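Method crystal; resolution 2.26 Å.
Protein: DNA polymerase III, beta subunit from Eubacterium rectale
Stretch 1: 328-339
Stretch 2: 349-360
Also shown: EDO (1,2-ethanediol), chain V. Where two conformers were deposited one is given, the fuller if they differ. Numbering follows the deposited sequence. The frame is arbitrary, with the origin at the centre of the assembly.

Stretch 1, residues 328-339: ALRVIDEEEVNL
Stretch 2 (349-360) FIKDDEGKFIYL

Stretch 2 is a hairpin, strand 349-351, a turn, then strand 357-360, and stretch 1 lies against it as the end of a helix, a type I turn from Leu 329 to Ile 332, a loop, and strand 336-339. The contact buries 590 Å², both sides summed, and is largely apolar.

Phe 349 (phi/psi -116/131, chi1 m) contributes mainly backbone: its O lies 3.3 Å from Leu 339 CA in a CA-H...O contact, while its ring leads away. Strands 336-339 and 349-351 run antiparallel, their directions 141° apart. Leu 339 and Ile 350 form the non-hydrogen-bonded pair, CA atoms 4.8 Å apart.

Ile 350 (-101/111, chi1 m, chi2 t) is the hub, with the largest area covered by stretch 1. On the face it shares with Leu 339 (m, t), its CG1 meets Leu 339 CD2 at 3.7 Å. Its CG2 lies 3.8 Å from both Val 337 CB and Ile 332 CD1, and its CD1 reaches Ala 328 CB at 4.1 Å. Its backbone pairs within the hairpin: Ile 350 N donates to Tyr 359 O at 2.7 Å, and Tyr 359 N to Ile 350 O at 2.9 Å.

Lys 351 (-126/161; m, t, t, t) supplies the single hydrogen bond between the stretches, N to Asn 338 O at 3.1 Å and 163°. These residues are the hydrogen-bonded pair, CA atoms 5.6 Å apart, with side chains on the face opposite Ile 350. The extended lysine leads away, its NZ making a weak hydrogen bond to ethanediol O1 at 3.3 Å.

Asp 352 (-117/164, chi1 p) organises the turn: its OD1 accepts from Phe 357 N at 3.0 Å and its OD2 from Lys 356 N at 3.1 Å. Glu 334 OE2 comes within 4.4 Å of Asp 352 OD2, two like charges.

Phe 357 (-153/162, chi1 p, chi2 75°) points toward stretch 1. Ile 332 (-105/120; m, t) lays CG1 over one face of the Phe 357 ring, and its CG2 comes 3.8 Å from Phe 357 CZ, whereas Glu 334 (m, p) brings OE1 to the edge, 3.5 Å from Phe 357 CE2.

Ile 358 is out of reach, but Tyr 359 (-111/112, chi1 m, chi2 -83°) again points toward stretch 1. Its CG lies 3.9 Å from Ala 328 CB, its CD2 3.8 Å from Ile 332 CD1, and its OH 3.6 Å from Val 331 CG2. Alternation turns Phe 357 and Tyr 359 to the contact.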

ATOM      1  N   ALA B 328      -2.490 -15.601 -16.129  1.00 38.22           N
ATOM      2  CA  ALA B 328      -3.128 -16.909 -16.047  1.00 38.64           C
ATOM      3  C   ALA B 328      -2.435 -17.820 -15.044  1.00 41.23           C
ATOM      4  O   ALA B 328      -3.121 -18.486 -14.283  1.00 42.74           O
ATOM      5  CB  ALA B 328      -3.171 -17.578 -17.424  1.00 40.55           C
ATOM      6  N   LEU B 329      -1.096 -17.867 -15.034  1.00 35.93           N
ATOM      7  CA  LEU B 329      -0.369 -18.749 -14.119  1.00 34.00           C
ATOM      8  C   LEU B 329      -0.587 -18.348 -12.657  1.00 37.60           C
ATOM      9  O   LEU B 329      -0.679 -19.241 -11.825  1.00 39.04           O
ATOM     10  CB  LEU B 329       1.117 -18.832 -14.457  1.00 33.15           C
ATOM     11  CG  LEU B 329       1.463 -19.494 -15.787  1.00 37.10           C
ATOM     12  CD1 LEU B 329       2.917 -19.219 -16.171  1.00 35.65           C
ATOM     13  CD2 LEU B 329       1.150 -20.992 -15.777  1.00 40.32           C
ATOM     14  N   ARG B 330      -0.724 -17.051 -12.353  1.00 35.36           N
ATOM     15  CA  ARG B 330      -1.019 -16.534 -10.994  0.50 35.92           C
ATOM     16  C   ARG B 330      -2.327 -17.079 -10.407  1.00 42.74           C
ATOM     17  O   ARG B 330      -2.518 -17.063  -9.189  1.00 42.42           O
ATOM     18  CB  ARG B 330      -1.130 -15.007 -11.005  0.50 30.53           C
ATOM     19  CG  ARG B 330       0.207 -14.307 -10.869  0.50 34.97           C
ATOM     20  CD  ARG B 330      -0.002 -12.820 -10.753  0.50 25.67           C
ATOM     21  NE  ARG B 330       1.267 -12.103 -10.739  0.50 38.58           N
ATOM     22  CZ  ARG B 330       1.403 -10.829 -11.077  0.50 52.89           C
ATOM     23  NH1 ARG B 330       0.346 -10.120 -11.467  0.50 34.24           N
ATOM     24  NH2 ARG B 330       2.598 -10.253 -11.046  0.50 43.49           N
ATOM     25  N   VAL B 331      -3.257 -17.534 -11.273  1.00 41.97           N
ATOM     26  CA  VAL B 331      -4.574 -17.988 -10.797  1.00 42.30           C
ATOM     27  C   VAL B 331      -4.752 -19.479 -10.984  1.00 49.18           C
ATOM     28  O   VAL B 331      -5.860 -19.977 -10.789  1.00 51.10           O
ATOM     29  CB  VAL B 331      -5.739 -17.178 -11.413  1.00 45.60           C
ATOM     30  CG1 VAL B 331      -5.590 -15.699 -11.066  1.00 45.14           C
ATOM     31  CG2 VAL B 331      -5.844 -17.374 -12.924  1.00 45.99           C
ATOM     32  N   ILE B 332      -3.653 -20.199 -11.313  1.00 44.78           N
ATOM     33  CA  ILE B 332      -3.676 -21.654 -11.462  1.00 44.61           C
ATOM     34  C   ILE B 332      -3.004 -22.231 -10.233  1.00 51.52           C
ATOM     35  O   ILE B 332      -1.835 -21.933  -9.967  1.00 49.76           O
ATOM     36  CB  ILE B 332      -3.043 -22.152 -12.801  1.00 45.85           C
ATOM     37  CG1 ILE B 332      -3.879 -21.668 -14.005  1.00 45.91           C
ATOM     38  CG2 ILE B 332      -2.882 -23.667 -12.800  1.00 43.89           C
ATOM     39  CD1 ILE B 332      -3.149 -21.794 -15.390  1.00 53.23           C
ATOM     40  N   ASP B 333      -3.756 -23.046  -9.476  1.00 51.66           N
ATOM     41  CA  ASP B 333      -3.292 -23.632  -8.212  1.00 52.01           C
ATOM     42  C   ASP B 333      -2.516 -24.909  -8.396  1.00 56.14           C
ATOM     43  O   ASP B 333      -1.693 -25.244  -7.545  1.00 58.51           O
ATOM     44  CB  ASP B 333      -4.483 -23.883  -7.287  1.00 54.52           C
ATOM     45  CG  ASP B 333      -5.189 -22.602  -6.838  1.00 67.92           C
ATOM     46  OD1 ASP B 333      -4.505 -21.550  -6.717  1.00 63.64           O
ATOM     47  OD2 ASP B 333      -6.431 -22.645  -6.640  1.00 82.06           O
ATOM     48  N   GLU B 334      -2.757 -25.609  -9.507  1.00 49.22           N
ATOM     49  CA  GLU B 334      -2.124 -26.870  -9.866  1.00 48.58           C
ATOM     50  C   GLU B 334      -0.586 -26.793  -9.860  1.00 50.83           C
ATOM     51  O   GLU B 334      -0.018 -25.762 -10.209  1.00 49.14           O
ATOM     52  CB  GLU B 334      -2.635 -27.309 -11.241  1.00 50.05           C
ATOM     53  CG  GLU B 334      -4.000 -27.986 -11.185  1.00 59.42           C
ATOM     54  CD  GLU B 334      -5.256 -27.150 -10.999  1.00 84.09           C
ATOM     55  OE1 GLU B 334      -5.169 -25.902 -11.025  1.00 68.58           O
ATOM     56  OE2 GLU B 334      -6.343 -27.759 -10.862  1.00 92.20           O
ATOM     57  N   GLU B 335       0.077 -27.884  -9.438  1.00 49.01           N
ATOM     58  CA  GLU B 335       1.544 -27.968  -9.378  1.00 49.56           C
ATOM     59  C   GLU B 335       2.159 -27.990 -10.797  1.00 52.20           C
ATOM     60  O   GLU B 335       3.237 -27.428 -11.028  1.00 50.65           O
ATOM     61  CB  GLU B 335       2.010 -29.198  -8.575  1.00 52.02           C
ATOM     62  CG  GLU B 335       3.420 -29.019  -8.031  1.00 66.86           C
ATOM     63  CD  GLU B 335       3.994 -30.223  -7.311  1.00 91.70           C
ATOM     64  N   GLU B 336       1.451 -28.620 -11.736  1.00 48.69           N
ATOM     65  CA  GLU B 336       1.882 -28.745 -13.124  1.00 48.52           C
ATOM     66  C   GLU B 336       0.781 -28.329 -14.064  1.00 52.54           C
ATOM     67  O   GLU B 336      -0.390 -28.357 -13.703  1.00 53.62           O
ATOM     68  CB  GLU B 336       2.339 -30.172 -13.430  1.00 51.04           C
ATOM     69  CG  GLU B 336       3.733 -30.466 -12.896  1.00 63.01           C
ATOM     70  CD  GLU B 336       4.295 -31.834 -13.228  1.00 90.04           C
ATOM     71  OE1 GLU B 336       3.557 -32.839 -13.099  1.00 89.32           O
ATOM     72  OE2 GLU B 336       5.488 -31.900 -13.603  1.00 88.06           O
ATOM     73  N   VAL B 337       1.165 -27.849 -15.238  1.00 47.42           N
ATOM     74  CA  VAL B 337       0.219 -27.427 -16.261  1.00 45.46           C
ATOM     75  C   VAL B 337       0.570 -28.101 -17.580  1.00 48.00           C
ATOM     76  O   VAL B 337       1.718 -28.482 -17.799  1.00 46.94           O
ATOM     77  CB  VAL B 337       0.110 -25.889 -16.423  1.00 47.77           C
ATOM     78  CG1 VAL B 337      -0.690 -25.259 -15.278  1.00 47.22           C
ATOM     79  CG2 VAL B 337       1.481 -25.234 -16.576  1.00 46.94           C
ATOM     80  N   ASN B 338      -0.430 -28.223 -18.452  1.00 45.01           N
ATOM     81  CA  ASN B 338      -0.315 -28.757 -19.795  1.00 45.95           C
ATOM     82  C   ASN B 338      -0.492 -27.627 -20.771  1.00 49.04           C
ATOM     83  O   ASN B 338      -1.488 -26.896 -20.684  1.00 46.42           O
ATOM     84  CB  ASN B 338      -1.371 -29.829 -20.055  1.00 48.43           C
ATOM     85  CG  ASN B 338      -1.247 -31.034 -19.195  1.00 66.22           C
ATOM     86  OD1 ASN B 338      -0.231 -31.717 -19.204  1.00 56.11           O
ATOM     87  ND2 ASN B 338      -2.299 -31.324 -18.457  1.00 64.17           N
ATOM     88  N   LEU B 339       0.500 -27.428 -21.647  1.00 45.50           N
ATOM     89  CA  LEU B 339       0.441 -26.415 -22.701  1.00 44.62           C
ATOM     90  C   LEU B 339       0.220 -27.149 -24.026  1.00 49.09           C
ATOM     91  O   LEU B 339       0.886 -28.147 -24.261  1.00 50.23           O
ATOM     92  CB  LEU B 339       1.707 -25.544 -22.739  1.00 43.60           C
ATOM     93  CG  LEU B 339       2.213 -24.977 -21.389  1.00 47.07           C
ATOM     94  CD1 LEU B 339       3.586 -24.350 -21.555  1.00 45.73           C
ATOM     95  CD2 LEU B 339       1.243 -23.976 -20.774  1.00 47.76           C
ATOM     96  N   PHE B 349      -2.917 -23.211 -25.532  1.00 44.36           N
ATOM     97  CA  PHE B 349      -3.910 -23.495 -24.492  1.00 43.91           C
ATOM     98  C   PHE B 349      -3.263 -24.025 -23.235  1.00 47.86           C
ATOM     99  O   PHE B 349      -2.448 -24.938 -23.301  1.00 49.05           O
ATOM    100  CB  PHE B 349      -4.956 -24.518 -24.960  1.00 46.48           C
ATOM    101  CG  PHE B 349      -5.770 -24.148 -26.171  1.00 49.20           C
ATOM    102  CD1 PHE B 349      -5.297 -24.406 -27.452  1.00 53.08           C
ATOM    103  CD2 PHE B 349      -7.060 -23.648 -26.036  1.00 51.62           C
ATOM    104  CE1 PHE B 349      -6.066 -24.087 -28.579  1.00 54.96           C
ATOM    105  CE2 PHE B 349      -7.842 -23.356 -27.162  1.00 55.30           C
ATOM    106  CZ  PHE B 349      -7.337 -23.572 -28.427  1.00 54.69           C
ATOM    107  N   ILE B 350      -3.632 -23.452 -22.094  1.00 43.20           N
ATOM    108  CA  ILE B 350      -3.270 -23.959 -20.785  1.00 41.73           C
ATOM    109  C   ILE B 350      -4.515 -24.693 -20.306  1.00 48.35           C
ATOM    110  O   ILE B 350      -5.572 -24.066 -20.146  1.00 46.57           O
ATOM    111  CB  ILE B 350      -2.769 -22.913 -19.763  1.00 42.49           C
ATOM    112  CG1 ILE B 350      -1.798 -21.884 -20.392  1.00 41.90           C
ATOM    113  CG2 ILE B 350      -2.165 -23.636 -18.546  1.00 40.62           C
ATOM    114  CD1 ILE B 350      -1.348 -20.715 -19.377  1.00 37.48           C
ATOM    115  N   LYS B 351      -4.426 -26.028 -20.214  1.00 47.64           N
ATOM    116  CA  LYS B 351      -5.544 -26.867 -19.785  1.00 50.24           C
ATOM    117  C   LYS B 351      -5.144 -27.744 -18.634  1.00 61.51           C
ATOM    118  O   LYS B 351      -3.954 -27.941 -18.366  1.00 64.63           O
ATOM    119  CB  LYS B 351      -6.068 -27.745 -20.932  1.00 52.05           C
ATOM    120  CG  LYS B 351      -6.811 -26.998 -22.012  1.00 64.59           C
ATOM    121  CD  LYS B 351      -7.592 -27.971 -22.892  1.00 78.41           C
ATOM    122  CE  LYS B 351      -8.313 -27.281 -24.033  1.00 90.54           C
ATOM    123  NZ  LYS B 351      -9.316 -28.160 -24.700  1.00 91.22           N
ATOM    124  N   ASP B 352      -6.138 -28.245 -17.922  1.00 59.71           N
ATOM    125  CA  ASP B 352      -5.919 -29.165 -16.808  1.00 59.31           C
ATOM    126  C   ASP B 352      -6.560 -30.504 -17.143  1.00 64.20           C
ATOM    127  O   ASP B 352      -7.435 -30.590 -18.027  1.00 62.01           O
ATOM    128  CB  ASP B 352      -6.473 -28.595 -15.489  1.00 59.14           C
ATOM    129  CG  ASP B 352      -7.983 -28.575 -15.403  1.00 62.53           C
ATOM    130  OD1 ASP B 352      -8.621 -27.994 -16.312  1.00 62.48           O
ATOM    131  OD2 ASP B 352      -8.529 -29.159 -14.444  1.00 66.96           O
ATOM    132  N   ASP B 353      -6.169 -31.528 -16.382  1.00 64.18           N
ATOM    133  CA  ASP B 353      -6.666 -32.891 -16.527  1.00 66.49           C
ATOM    134  C   ASP B 353      -8.126 -33.038 -16.078  1.00 70.31           C
ATOM    135  O   ASP B 353      -8.841 -33.872 -16.633  1.00 72.06           O
ATOM    136  CB  ASP B 353      -5.773 -33.835 -15.709  1.00 69.84           C
ATOM    137  N   GLU B 354      -8.576 -32.220 -15.104  1.00 64.72           N
ATOM    138  CA  GLU B 354      -9.917 -32.336 -14.526  1.00 64.28           C
ATOM    139  C   GLU B 354     -11.011 -31.495 -15.236  1.00 64.37           C
ATOM    140  O   GLU B 354     -12.161 -31.538 -14.799  1.00 65.65           O
ATOM    141  CB  GLU B 354      -9.872 -31.977 -13.032  1.00 65.46           C
ATOM    142  CG  GLU B 354      -8.881 -32.787 -12.207  1.00 83.74           C
ATOM    143  CD  GLU B 354      -9.081 -34.290 -12.237  1.00123.00           C
ATOM    144  OE1 GLU B 354     -10.232 -34.750 -12.046  1.00126.97           O
ATOM    145  OE2 GLU B 354      -8.082 -35.012 -12.457  1.00123.58           O
ATOM    146  N   GLY B 355     -10.665 -30.780 -16.312  1.00 55.64           N
ATOM    147  CA  GLY B 355     -11.598 -29.948 -17.071  1.00 53.07           C
ATOM    148  C   GLY B 355     -12.116 -28.717 -16.338  1.00 55.65           C
ATOM    149  O   GLY B 355     -13.193 -28.202 -16.663  1.00 57.53           O
ATOM    150  N   LYS B 356     -11.356 -28.215 -15.360  1.00 47.96           N
ATOM    151  CA  LYS B 356     -11.766 -27.051 -14.576  1.00 46.59           C
ATOM    152  C   LYS B 356     -11.500 -25.733 -15.304  1.00 47.78           C
ATOM    153  O   LYS B 356     -12.211 -24.759 -15.055  1.00 44.71           O
ATOM    154  CB  LYS B 356     -11.079 -27.050 -13.192  1.00 48.44           C
ATOM    155  CG  LYS B 356     -11.752 -28.038 -12.232  1.00 65.27           C
ATOM    156  CD  LYS B 356     -10.865 -28.447 -11.098  1.00 78.86           C
ATOM    157  CE  LYS B 356     -11.529 -29.506 -10.241  1.00 93.30           C
ATOM    158  N   PHE B 357     -10.505 -25.689 -16.215  1.00 43.08           N
ATOM    159  CA  PHE B 357     -10.199 -24.423 -16.886  1.00 41.82           C
ATOM    160  C   PHE B 357      -9.577 -24.590 -18.255  1.00 46.84           C
ATOM    161  O   PHE B 357      -9.029 -25.650 -18.581  1.00 46.86           O
ATOM    162  CB  PHE B 357      -9.241 -23.569 -16.015  1.00 42.10           C
ATOM    163  CG  PHE B 357      -7.872 -24.168 -15.750  1.00 43.36           C
ATOM    164  CD1 PHE B 357      -6.891 -24.186 -16.747  1.00 44.73           C
ATOM    165  CD2 PHE B 357      -7.554 -24.688 -14.501  1.00 44.41           C
ATOM    166  CE1 PHE B 357      -5.628 -24.748 -16.507  1.00 45.60           C
ATOM    167  CE2 PHE B 357      -6.284 -25.225 -14.253  1.00 46.74           C
ATOM    168  CZ  PHE B 357      -5.326 -25.255 -15.259  1.00 45.22           C
ATOM    169  N   ILE B 358      -9.631 -23.503 -19.036  1.00 43.73           N
ATOM    170  CA  ILE B 358      -8.958 -23.341 -20.334  1.00 43.87           C
ATOM    171  C   ILE B 358      -8.503 -21.904 -20.438  1.00 45.32           C
ATOM    172  O   ILE B 358      -9.331 -20.999 -20.388  1.00 44.21           O
ATOM    173  CB  ILE B 358      -9.760 -23.733 -21.603  1.00 48.30           C
ATOM    174  CG1 ILE B 358     -10.427 -25.112 -21.505  1.00 49.98           C
ATOM    175  CG2 ILE B 358      -8.821 -23.655 -22.837  1.00 48.65           C
ATOM    176  CD1 ILE B 358     -11.451 -25.436 -22.697  1.00 50.73           C
ATOM    177  N   TYR B 359      -7.197 -21.691 -20.524  1.00 42.34           N
ATOM    178  CA  TYR B 359      -6.632 -20.365 -20.748  1.00 41.23           C
ATOM    179  C   TYR B 359      -6.031 -20.382 -22.155  1.00 47.92           C
ATOM    180  O   TYR B 359      -5.137 -21.182 -22.445  1.00 47.95           O
ATOM    181  CB  TYR B 359      -5.625 -19.945 -19.663  1.00 40.03           C
ATOM    182  CG  TYR B 359      -6.277 -19.775 -18.312  1.00 40.34           C
ATOM    183  CD1 TYR B 359      -6.933 -18.597 -17.975  1.00 40.66           C
ATOM    184  CD2 TYR B 359      -6.280 -20.811 -17.382  1.00 40.64           C
ATOM    185  CE1 TYR B 359      -7.594 -18.460 -16.757  1.00 38.34           C
ATOM    186  CE2 TYR B 359      -6.918 -20.677 -16.154  1.00 39.86           C
ATOM    187  CZ  TYR B 359      -7.598 -19.511 -15.857  1.00 41.53           C
ATOM    188  OH  TYR B 359      -8.233 -19.389 -14.638  1.00 40.41           O
ATOM    189  N   LEU B 360      -6.634 -19.613 -23.062  1.00 46.05           N
ATOM    190  CA  LEU B 360      -6.185 -19.495 -24.461  1.00 46.42           C
ATOM    191  C   LEU B 360      -5.401 -18.204 -24.564  1.00 48.95           C
ATOM    192  O   LEU B 360      -5.893 -17.181 -24.130  1.00 49.77           O
ATOM    193  CB  LEU B 360      -7.395 -19.499 -25.417  1.00 46.65           C
ATOM    194  CG  LEU B 360      -7.154 -19.421 -26.934  1.00 51.54           C
ATOM    195  CD1 LEU B 360      -8.386 -19.844 -27.678  1.00 52.24           C
ATOM    196  CD2 LEU B 360      -6.815 -17.983 -27.407  1.00 53.57           C
TER
HETATM  197  C1  EDO V 380      -6.147 -29.948 -26.115  1.00 65.68           C
HETATM  198  O1  EDO V 380      -6.775 -28.803 -26.724  1.00 68.45           O
HETATM  199  C2  EDO V 380      -7.152 -30.755 -25.294  1.00 62.80           C
HETATM  200  O2  EDO V 380      -6.506 -31.830 -24.601  1.00 65.32           O